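Desulfoferrodoxin (Rbo) (Treponema pallidum subsp. pallidum str. Nichols, PDB 1Y07) probably reduces superoxide to hydrogen peroxide at a mononuclear non-haem iron centre, as expected of a class III superoxide reductase. Local coordinates at residues B[2-10]-B[18-28]; B[76-87]-B[109-120]. All coordinates share one frame; numbering follows the deposited sequence.

Interaction 1. Residues B[2-10]-B[18-28]; sequences GRELSFFLQ and LGMDAPAGSSV
Phe8 CB leaves its backbone toward residues 18-28, and the ring is met mainly along its rim. Ser26 O lies in the ring plane at this edge, 3.6 Å from Phe8 CE2. Ala22 CB and Gly19 N also sit near the plane, at other points of the edge. Val28 CG2 comes in obliquely, 3.8 Å from Phe8 CG. A second flat group in the contact is the Asp21 carboxylate. Glu4 N donates to Asp21 OD1 at 2.9 Å and reaches it from above, 45° out of the carboxylate plane. Asp21 N returns a bond to Glu4 O at 2.8 Å. These two bonds hold the chain where it leaves the sheet. Further in, Ser6 and Gly19 form a hydrogen-bonded pair of the antiparallel beta hairpin of strands 5-9 and 16-20, in the N-terminal region of this class III enzyme. Leu5 with Met20 and Phe7 with Leu18 are non-hydrogen-bonded pairs. Their side chains share the face that looks to strand 78-85 and to Ile89. Met20 is folded at chi2 (62°) and chi3 (76°), which curls its end back over residues 3-5. Met20 SD lies 3.5 Å from Arg3 CB, and Met20 CE presses on Leu5 CD2 at 3.4 Å, a tight contact. Arg3 NH1 bonds Thr85 O, outside the two segments, while Met20 CE lies obliquely by the guanidinium. On the other face, Ser6 OG touches Ala22 CB at 3.4 Å. Ser6 OG also binds a water at 2.6 Å. That water donates to Glu4 O and accepts from Ala22 N, so it ties Ala22, just before the type II turn Pro23-Ser26, to residues 4-6. Leu18, Gly19, Ser27 and Val28 pair with a strand of the second subunit, and the sheet runs on across the interface.

Interaction 2. Residues B[76-87]-B[109-120]; sequences HYIAWVCLKTRK and DDQVLEAYEFCN. With FE (Fe (III) ion), chain H.
The Lys84 side chain runs at a slant across those of Tyr116 and Leu113. Lys84 CB sits at the edge of the Tyr116 ring and 3.9 Å from Glu114 O. CG comes near Leu113 CD1. A bend at chi3 (74°) then sets Lys84 CE between two groups, 4.0 Å from Leu113 CD1 and 3.9 Å from Tyr116 OH. At the tip, Lys84 NZ donates to a water 3.2 Å away. The same water bonds Tyr116 OH. The stronger partner of Lys84 NZ is Arg3 O. In the backbone, Lys84 O accepts from both Leu113 N and Glu114 N, a classic beta bulge. Beyond it, Asp110 OD2 takes the Thr85 hydroxyl on its syn side, and Asp110 OD1 takes Lys87 N. Toward the other end, Phe118 CB lies over one face of Trp80, 3.5 Å from the centroid of the six-membered ring. The Asn120 amide stacks on a face of Tyr77, with planes 9° apart. Asn120 OD1 accepts from Tyr77 N at 3.0 Å. At the iron, where strand 112-119 ends and strand 78-85 is about to begin, His76 NE2 and Cys119 SG each bind the metal at 2.1 Å. His50, His70 and His122 complete the site. Four histidines and one cysteine round a single iron, held by an immunoglobulin-like beta domain, are the hallmark of superoxide reductases.

From the N terminus, interaction 1 comes first. It closes a loop of seven residues, 11-17, part of which is not modelled. Strands 27-29 and 34-36 follow, and then the Desulfoferrodoxin region. Interaction 2 closes a longer loop there, which holds strands 88-93 and 101-105. The two contacts lie in series and neither nest nor cross. They meet in space, because the N-terminal hairpin rests on the four-stranded sheet built round strands 78-85 and 112-119. Arg3 bonds Thr85 O through its guanidinium and Lys84 NZ through its carbonyl, and Leu5 packs against Cys82. Both contacts touch the second subunit, interaction 1 by pairing strands with it. The His76 and Cys119 end of interaction 2 holds the iron.

Interaction 1. Residues B[2-10]-B[18-28]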
# COMPACT_ATOMS: atom_id res chain seq x y z
N GLY B 2 9.38 1.17 -13.69
CA GLY B 2 10.07 1.62 -12.46
C GLY B 2 9.22 1.35 -11.24
O GLY B 2 9.74 1.44 -10.11
N ARG B 3 7.94 1.02 -11.47
CA ARG B 3 6.88 0.94 -10.43
C ARG B 3 6.99 2.11 -9.46
O ARG B 3 7.26 1.94 -8.27
CB ARG B 3 6.93 -0.38 -9.69
CG ARG B 3 6.28 -1.49 -10.44
CD ARG B 3 6.69 -2.87 -9.91
NE ARG B 3 6.11 -3.07 -8.58
CZ ARG B 3 6.77 -3.29 -7.44
NH1 ARG B 3 8.09 -3.37 -7.39
NH2 ARG B 3 6.06 -3.42 -6.33
N GLU B 4 6.79 3.30 -10.00
CA GLU B 4 7.10 4.52 -9.33
C GLU B 4 5.97 4.92 -8.38
O GLU B 4 4.84 5.01 -8.79
CB GLU B 4 7.24 5.63 -10.39
CG GLU B 4 8.10 6.81 -9.95
CD GLU B 4 7.97 8.01 -10.91
OE1 GLU B 4 7.86 7.78 -12.14
OE2 GLU B 4 7.95 9.18 -10.43
N LEU B 5 6.33 5.18 -7.13
CA LEU B 5 5.39 5.59 -6.09
C LEU B 5 5.25 7.12 -6.01
O LEU B 5 6.24 7.85 -6.07
CB LEU B 5 5.86 5.07 -4.73
CG LEU B 5 5.66 3.59 -4.51
CD1 LEU B 5 6.15 3.23 -3.17
CD2 LEU B 5 4.19 3.21 -4.63
N SER B 6 4.01 7.58 -5.93
CA SER B 6 3.72 8.96 -5.64
C SER B 6 2.77 9.02 -4.46
O SER B 6 2.05 8.04 -4.19
CB SER B 6 3.06 9.65 -6.84
OG SER B 6 2.09 8.80 -7.48
N PHE B 7 2.77 10.18 -3.80
CA PHE B 7 2.02 10.41 -2.58
C PHE B 7 1.29 11.70 -2.68
O PHE B 7 1.86 12.70 -3.10
CB PHE B 7 2.99 10.42 -1.39
CG PHE B 7 3.84 9.18 -1.31
CD1 PHE B 7 5.13 9.16 -1.86
CD2 PHE B 7 3.35 8.03 -0.70
CE1 PHE B 7 5.91 7.97 -1.79
CE2 PHE B 7 4.13 6.87 -0.64
CZ PHE B 7 5.40 6.86 -1.19
N PHE B 8 0.03 11.67 -2.31
CA PHE B 8 -0.87 12.82 -2.37
C PHE B 8 -1.52 12.91 -0.98
O PHE B 8 -2.21 11.98 -0.58
CB PHE B 8 -1.94 12.59 -3.44
CG PHE B 8 -1.37 12.23 -4.79
CD1 PHE B 8 -0.92 10.97 -5.05
CD2 PHE B 8 -1.29 13.18 -5.79
CE1 PHE B 8 -0.38 10.64 -6.29
CE2 PHE B 8 -0.74 12.86 -7.02
CZ PHE B 8 -0.29 11.57 -7.26
N LEU B 9 -1.33 14.03 -0.30
CA LEU B 9 -1.70 14.14 1.11
C LEU B 9 -2.67 15.29 1.36
O LEU B 9 -2.39 16.42 0.99
CB LEU B 9 -0.45 14.32 1.97
CG LEU B 9 0.82 13.52 1.59
CD1 LEU B 9 1.95 13.98 2.43
CD2 LEU B 9 0.65 12.06 1.79
N GLN B 10 -3.79 14.99 2.03
CA GLN B 10 -4.78 16.02 2.45
C GLN B 10 -4.23 16.94 3.52
O GLN B 10 -3.28 16.54 4.19
CB GLN B 10 -6.01 15.35 3.04
CG GLN B 10 -7.04 14.96 2.04
CD GLN B 10 -8.43 14.87 2.63
OE1 GLN B 10 -8.76 13.86 3.24
NE2 GLN B 10 -9.25 15.91 2.44
N LEU B 18 -1.93 6.92 -2.32
CA LEU B 18 -0.69 6.35 -2.85
C LEU B 18 -0.94 6.03 -4.32
O LEU B 18 -1.87 5.32 -4.64
CB LEU B 18 -0.35 5.06 -2.03
CG LEU B 18 0.83 4.12 -2.30
CD1 LEU B 18 1.13 3.47 -0.98
CD2 LEU B 18 0.55 3.02 -3.33
N GLY B 19 -0.15 6.60 -5.21
CA GLY B 19 -0.21 6.29 -6.62
C GLY B 19 0.91 5.38 -7.09
O GLY B 19 2.06 5.49 -6.66
N MET B 20 0.55 4.40 -7.91
CA MET B 20 1.53 3.52 -8.52
C MET B 20 1.55 3.80 -10.04
O MET B 20 0.52 3.64 -10.72
CB MET B 20 1.26 2.04 -8.21
CG MET B 20 2.30 1.09 -8.88
SD MET B 20 4.09 1.27 -8.38
CE MET B 20 4.12 0.48 -6.73
N ASP B 21 2.70 4.28 -10.52
CA ASP B 21 2.88 4.68 -11.92
C ASP B 21 1.90 5.74 -12.35
O ASP B 21 1.34 5.71 -13.45
CB ASP B 21 2.90 3.44 -12.86
CG ASP B 21 4.12 2.62 -12.66
OD1 ASP B 21 5.20 3.19 -12.44
OD2 ASP B 21 4.09 1.38 -12.65
N ALA B 22 1.63 6.66 -11.44
CA ALA B 22 0.90 7.88 -11.78
C ALA B 22 1.68 8.61 -12.89
O ALA B 22 2.86 8.93 -12.75
CB ALA B 22 0.79 8.76 -10.57
N PRO B 23 0.99 8.96 -13.94
CA PRO B 23 1.53 9.88 -14.94
C PRO B 23 1.89 11.24 -14.34
O PRO B 23 1.16 11.67 -13.44
CB PRO B 23 0.37 10.04 -15.89
CG PRO B 23 -0.42 8.84 -15.70
CD PRO B 23 -0.38 8.53 -14.24
N ALA B 24 2.99 11.86 -14.81
CA ALA B 24 3.50 13.17 -14.42
C ALA B 24 2.38 14.17 -14.38
O ALA B 24 1.54 14.19 -15.28
CB ALA B 24 4.59 13.67 -15.42
N GLY B 25 2.37 14.99 -13.33
CA GLY B 25 1.31 16.00 -13.19
C GLY B 25 -0.08 15.48 -12.75
O GLY B 25 -1.06 16.24 -12.69
N SER B 26 -0.21 14.20 -12.40
CA SER B 26 -1.47 13.68 -11.88
C SER B 26 -1.85 14.46 -10.63
O SER B 26 -0.96 14.98 -9.93
CB SER B 26 -1.31 12.19 -11.50
OG SER B 26 -1.18 11.37 -12.65
N SER B 27 -3.14 14.48 -10.33
CA SER B 27 -3.66 15.10 -9.13
C SER B 27 -4.97 14.44 -8.63
O SER B 27 -5.58 13.61 -9.31
CB SER B 27 -3.90 16.59 -9.43
OG SER B 27 -4.88 16.73 -10.41
N VAL B 28 -5.30 14.75 -7.39
CA VAL B 28 -6.49 14.22 -6.72
C VAL B 28 -7.29 15.37 -6.21
O VAL B 28 -6.77 16.26 -5.49
CB VAL B 28 -6.12 13.36 -5.50
CG1 VAL B 28 -7.35 12.67 -4.96
CG2 VAL B 28 -5.04 12.38 -5.86
O HOH W 1 3.38 7.25 -9.11

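Interaction 2. Residues B[76-87]-B[109-120]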
# COMPACT_ATOMS: atom_id res chain seq x y z
N HIS B 76 5.39 17.55 15.88
CA HIS B 76 6.42 17.16 14.93
C HIS B 76 6.73 15.67 15.05
O HIS B 76 7.32 15.20 16.03
CB HIS B 76 7.67 17.97 15.19
CG HIS B 76 8.68 17.89 14.10
ND1 HIS B 76 9.99 18.24 14.29
CD2 HIS B 76 8.57 17.49 12.81
CE1 HIS B 76 10.65 18.08 13.16
NE2 HIS B 76 9.82 17.62 12.24
N TYR B 77 6.32 14.91 14.04
CA TYR B 77 6.38 13.44 14.10
C TYR B 77 6.52 12.80 12.71
O TYR B 77 6.17 13.42 11.69
CB TYR B 77 5.11 12.91 14.78
CG TYR B 77 3.83 13.35 14.12
CD1 TYR B 77 3.26 12.58 13.11
CD2 TYR B 77 3.19 14.54 14.46
CE1 TYR B 77 2.09 12.98 12.47
CE2 TYR B 77 2.01 14.95 13.82
CZ TYR B 77 1.46 14.16 12.82
OH TYR B 77 0.30 14.50 12.16
N ILE B 78 7.01 11.57 12.69
CA ILE B 78 6.94 10.72 11.47
C ILE B 78 5.60 10.00 11.47
O ILE B 78 5.28 9.21 12.37
CB ILE B 78 8.08 9.69 11.42
CG1 ILE B 78 9.45 10.37 11.57
CG2 ILE B 78 7.99 8.90 10.13
CD1 ILE B 78 9.64 11.58 10.66
N ALA B 79 4.83 10.22 10.43
CA ALA B 79 3.46 9.73 10.33
C ALA B 79 3.40 8.28 9.90
O ALA B 79 2.65 7.49 10.46
CB ALA B 79 2.71 10.55 9.37
N TRP B 80 4.21 7.94 8.92
CA TRP B 80 4.16 6.61 8.31
C TRP B 80 5.46 6.34 7.55
O TRP B 80 6.22 7.27 7.23
CB TRP B 80 2.89 6.43 7.43
CG TRP B 80 2.64 7.50 6.35
CD1 TRP B 80 1.70 8.48 6.40
CD2 TRP B 80 3.31 7.65 5.09
NE1 TRP B 80 1.75 9.26 5.26
CE2 TRP B 80 2.73 8.78 4.43
CE3 TRP B 80 4.38 6.98 4.45
CZ2 TRP B 80 3.17 9.23 3.20
CZ3 TRP B 80 4.81 7.43 3.22
CH2 TRP B 80 4.20 8.52 2.60
N VAL B 81 5.68 5.07 7.26
CA VAL B 81 6.77 4.60 6.43
C VAL B 81 6.14 3.66 5.40
O VAL B 81 5.27 2.83 5.75
CB VAL B 81 7.85 3.82 7.25
CG1 VAL B 81 8.85 3.15 6.34
CG2 VAL B 81 8.51 4.77 8.26
N CYS B 82 6.55 3.82 4.16
CA CYS B 82 6.12 2.98 3.04
C CYS B 82 7.35 2.23 2.51
O CYS B 82 8.42 2.80 2.39
CB CYS B 82 5.49 3.86 1.96
SG CYS B 82 5.08 3.03 0.43
N LEU B 83 7.19 0.95 2.20
CA LEU B 83 8.24 0.12 1.66
C LEU B 83 7.83 -0.37 0.32
O LEU B 83 6.73 -0.91 0.16
CB LEU B 83 8.45 -1.07 2.59
CG LEU B 83 9.78 -1.78 2.51
CD1 LEU B 83 10.90 -0.92 2.90
CD2 LEU B 83 9.69 -3.08 3.33
N LYS B 84 8.67 -0.12 -0.67
CA LYS B 84 8.48 -0.75 -1.94
C LYS B 84 9.43 -1.95 -1.99
O LYS B 84 10.59 -1.80 -1.65
CB LYS B 84 8.81 0.20 -3.11
CG LYS B 84 8.79 -0.58 -4.42
CD LYS B 84 8.84 0.27 -5.65
CE LYS B 84 10.16 0.86 -5.91
NZ LYS B 84 10.10 1.61 -7.20
N THR B 85 8.93 -3.11 -2.37
CA THR B 85 9.70 -4.32 -2.54
C THR B 85 9.51 -4.80 -3.97
O THR B 85 8.71 -4.24 -4.75
CB THR B 85 9.28 -5.43 -1.56
OG1 THR B 85 7.96 -5.90 -1.86
CG2 THR B 85 9.16 -4.90 -0.11
N ARG B 86 10.26 -5.84 -4.32
CA ARG B 86 10.18 -6.42 -5.66
C ARG B 86 8.78 -6.90 -5.98
O ARG B 86 8.29 -6.72 -7.11
CB ARG B 86 11.22 -7.55 -5.84
CG ARG B 86 12.66 -6.98 -6.08
CD ARG B 86 13.63 -7.91 -6.85
NE ARG B 86 13.88 -7.41 -8.22
CZ ARG B 86 14.72 -7.97 -9.11
NH1 ARG B 86 15.43 -9.07 -8.80
NH2 ARG B 86 14.86 -7.42 -10.33
N LYS B 87 8.13 -7.51 -4.98
CA LYS B 87 6.80 -8.16 -5.17
C LYS B 87 5.61 -7.28 -4.85
O LYS B 87 4.52 -7.61 -5.25
CB LYS B 87 6.71 -9.48 -4.38
CG LYS B 87 7.81 -10.43 -4.74
CD LYS B 87 7.82 -10.85 -6.24
CE LYS B 87 8.73 -12.03 -6.57
NZ LYS B 87 7.98 -13.31 -6.28
N ASP B 109 10.47 -14.93 -1.16
CA ASP B 109 10.69 -14.65 -2.56
C ASP B 109 10.79 -13.16 -2.83
O ASP B 109 11.04 -12.76 -3.97
CB ASP B 109 9.56 -15.22 -3.39
CG ASP B 109 8.20 -14.63 -2.98
OD1 ASP B 109 7.74 -14.90 -1.86
OD2 ASP B 109 7.55 -13.90 -3.69
N ASP B 110 10.65 -12.35 -1.79
CA ASP B 110 10.56 -10.89 -1.92
C ASP B 110 11.88 -10.30 -1.48
O ASP B 110 12.67 -10.96 -0.74
CB ASP B 110 9.41 -10.35 -1.09
CG ASP B 110 8.89 -9.01 -1.61
OD1 ASP B 110 9.52 -8.49 -2.58
OD2 ASP B 110 7.92 -8.42 -1.10
N GLN B 111 12.18 -9.12 -2.02
CA GLN B 111 13.37 -8.37 -1.63
C GLN B 111 13.05 -6.89 -1.58
O GLN B 111 12.23 -6.42 -2.38
CB GLN B 111 14.55 -8.60 -2.61
CG GLN B 111 14.92 -10.07 -2.74
CD GLN B 111 15.98 -10.36 -3.75
OE1 GLN B 111 17.08 -10.78 -3.38
NE2 GLN B 111 15.65 -10.22 -5.04
N VAL B 112 13.65 -6.16 -0.66
CA VAL B 112 13.36 -4.73 -0.53
C VAL B 112 13.94 -3.93 -1.68
O VAL B 112 15.03 -4.27 -2.17
CB VAL B 112 13.89 -4.20 0.81
CG1 VAL B 112 15.36 -4.17 0.83
CG2 VAL B 112 13.37 -2.80 1.07
N LEU B 113 13.27 -2.84 -2.08
CA LEU B 113 13.80 -1.88 -3.07
C LEU B 113 14.05 -0.49 -2.50
O LEU B 113 15.10 0.10 -2.73
CB LEU B 113 12.89 -1.75 -4.28
CG LEU B 113 12.80 -2.98 -5.18
CD1 LEU B 113 11.75 -2.77 -6.26
CD2 LEU B 113 14.15 -3.33 -5.83
N GLU B 114 13.09 0.06 -1.77
CA GLU B 114 13.15 1.46 -1.35
C GLU B 114 12.19 1.71 -0.20
O GLU B 114 11.14 1.09 -0.11
CB GLU B 114 12.81 2.40 -2.52
CG GLU B 114 13.07 3.88 -2.25
CD GLU B 114 13.15 4.72 -3.54
OE1 GLU B 114 13.83 5.78 -3.55
OE2 GLU B 114 12.55 4.31 -4.56
N ALA B 115 12.57 2.61 0.68
CA ALA B 115 11.73 3.04 1.78
C ALA B 115 11.45 4.52 1.65
O ALA B 115 12.30 5.25 1.16
CB ALA B 115 12.39 2.75 3.11
N TYR B 116 10.27 4.94 2.13
CA TYR B 116 9.76 6.31 2.07
C TYR B 116 9.16 6.62 3.43
O TYR B 116 8.54 5.77 3.99
CB TYR B 116 8.69 6.50 0.98
CG TYR B 116 9.08 5.94 -0.37
CD1 TYR B 116 8.99 4.58 -0.61
CD2 TYR B 116 9.57 6.77 -1.39
CE1 TYR B 116 9.34 4.04 -1.84
CE2 TYR B 116 9.91 6.23 -2.63
CZ TYR B 116 9.80 4.86 -2.83
OH TYR B 116 10.17 4.24 -4.02
N GLU B 117 9.40 7.82 3.96
CA GLU B 117 8.81 8.25 5.26
C GLU B 117 8.21 9.62 5.09
O GLU B 117 8.74 10.44 4.34
CB GLU B 117 9.83 8.23 6.40
CG GLU B 117 10.92 9.27 6.31
CD GLU B 117 10.58 10.65 6.88
OE1 GLU B 117 11.44 11.56 6.83
OE2 GLU B 117 9.46 10.88 7.35
N PHE B 118 7.09 9.88 5.75
CA PHE B 118 6.46 11.19 5.77
C PHE B 118 6.55 11.86 7.14
O PHE B 118 6.04 11.32 8.13
CB PHE B 118 4.97 11.06 5.38
CG PHE B 118 4.22 12.40 5.41
CD1 PHE B 118 4.54 13.40 4.51
CD2 PHE B 118 3.21 12.63 6.32
CE1 PHE B 118 3.88 14.61 4.55
CE2 PHE B 118 2.53 13.86 6.35
CZ PHE B 118 2.87 14.83 5.48
N CYS B 119 7.16 13.04 7.18
CA CYS B 119 7.14 13.89 8.36
C CYS B 119 6.03 14.95 8.21
O CYS B 119 5.85 15.54 7.15
CB CYS B 119 8.50 14.54 8.56
SG CYS B 119 8.46 15.97 9.68
N ASN B 120 5.28 15.18 9.26
CA ASN B 120 4.10 16.04 9.15
C ASN B 120 4.50 17.48 8.86
O ASN B 120 3.73 18.23 8.24
CB ASN B 120 3.25 15.94 10.42
CG ASN B 120 3.73 16.85 11.51
OD1 ASN B 120 4.83 16.67 12.06
ND2 ASN B 120 2.90 17.82 11.87
FE FE H . 10.34 16.65 10.44
O HOH W 2 9.19 4.60 -6.32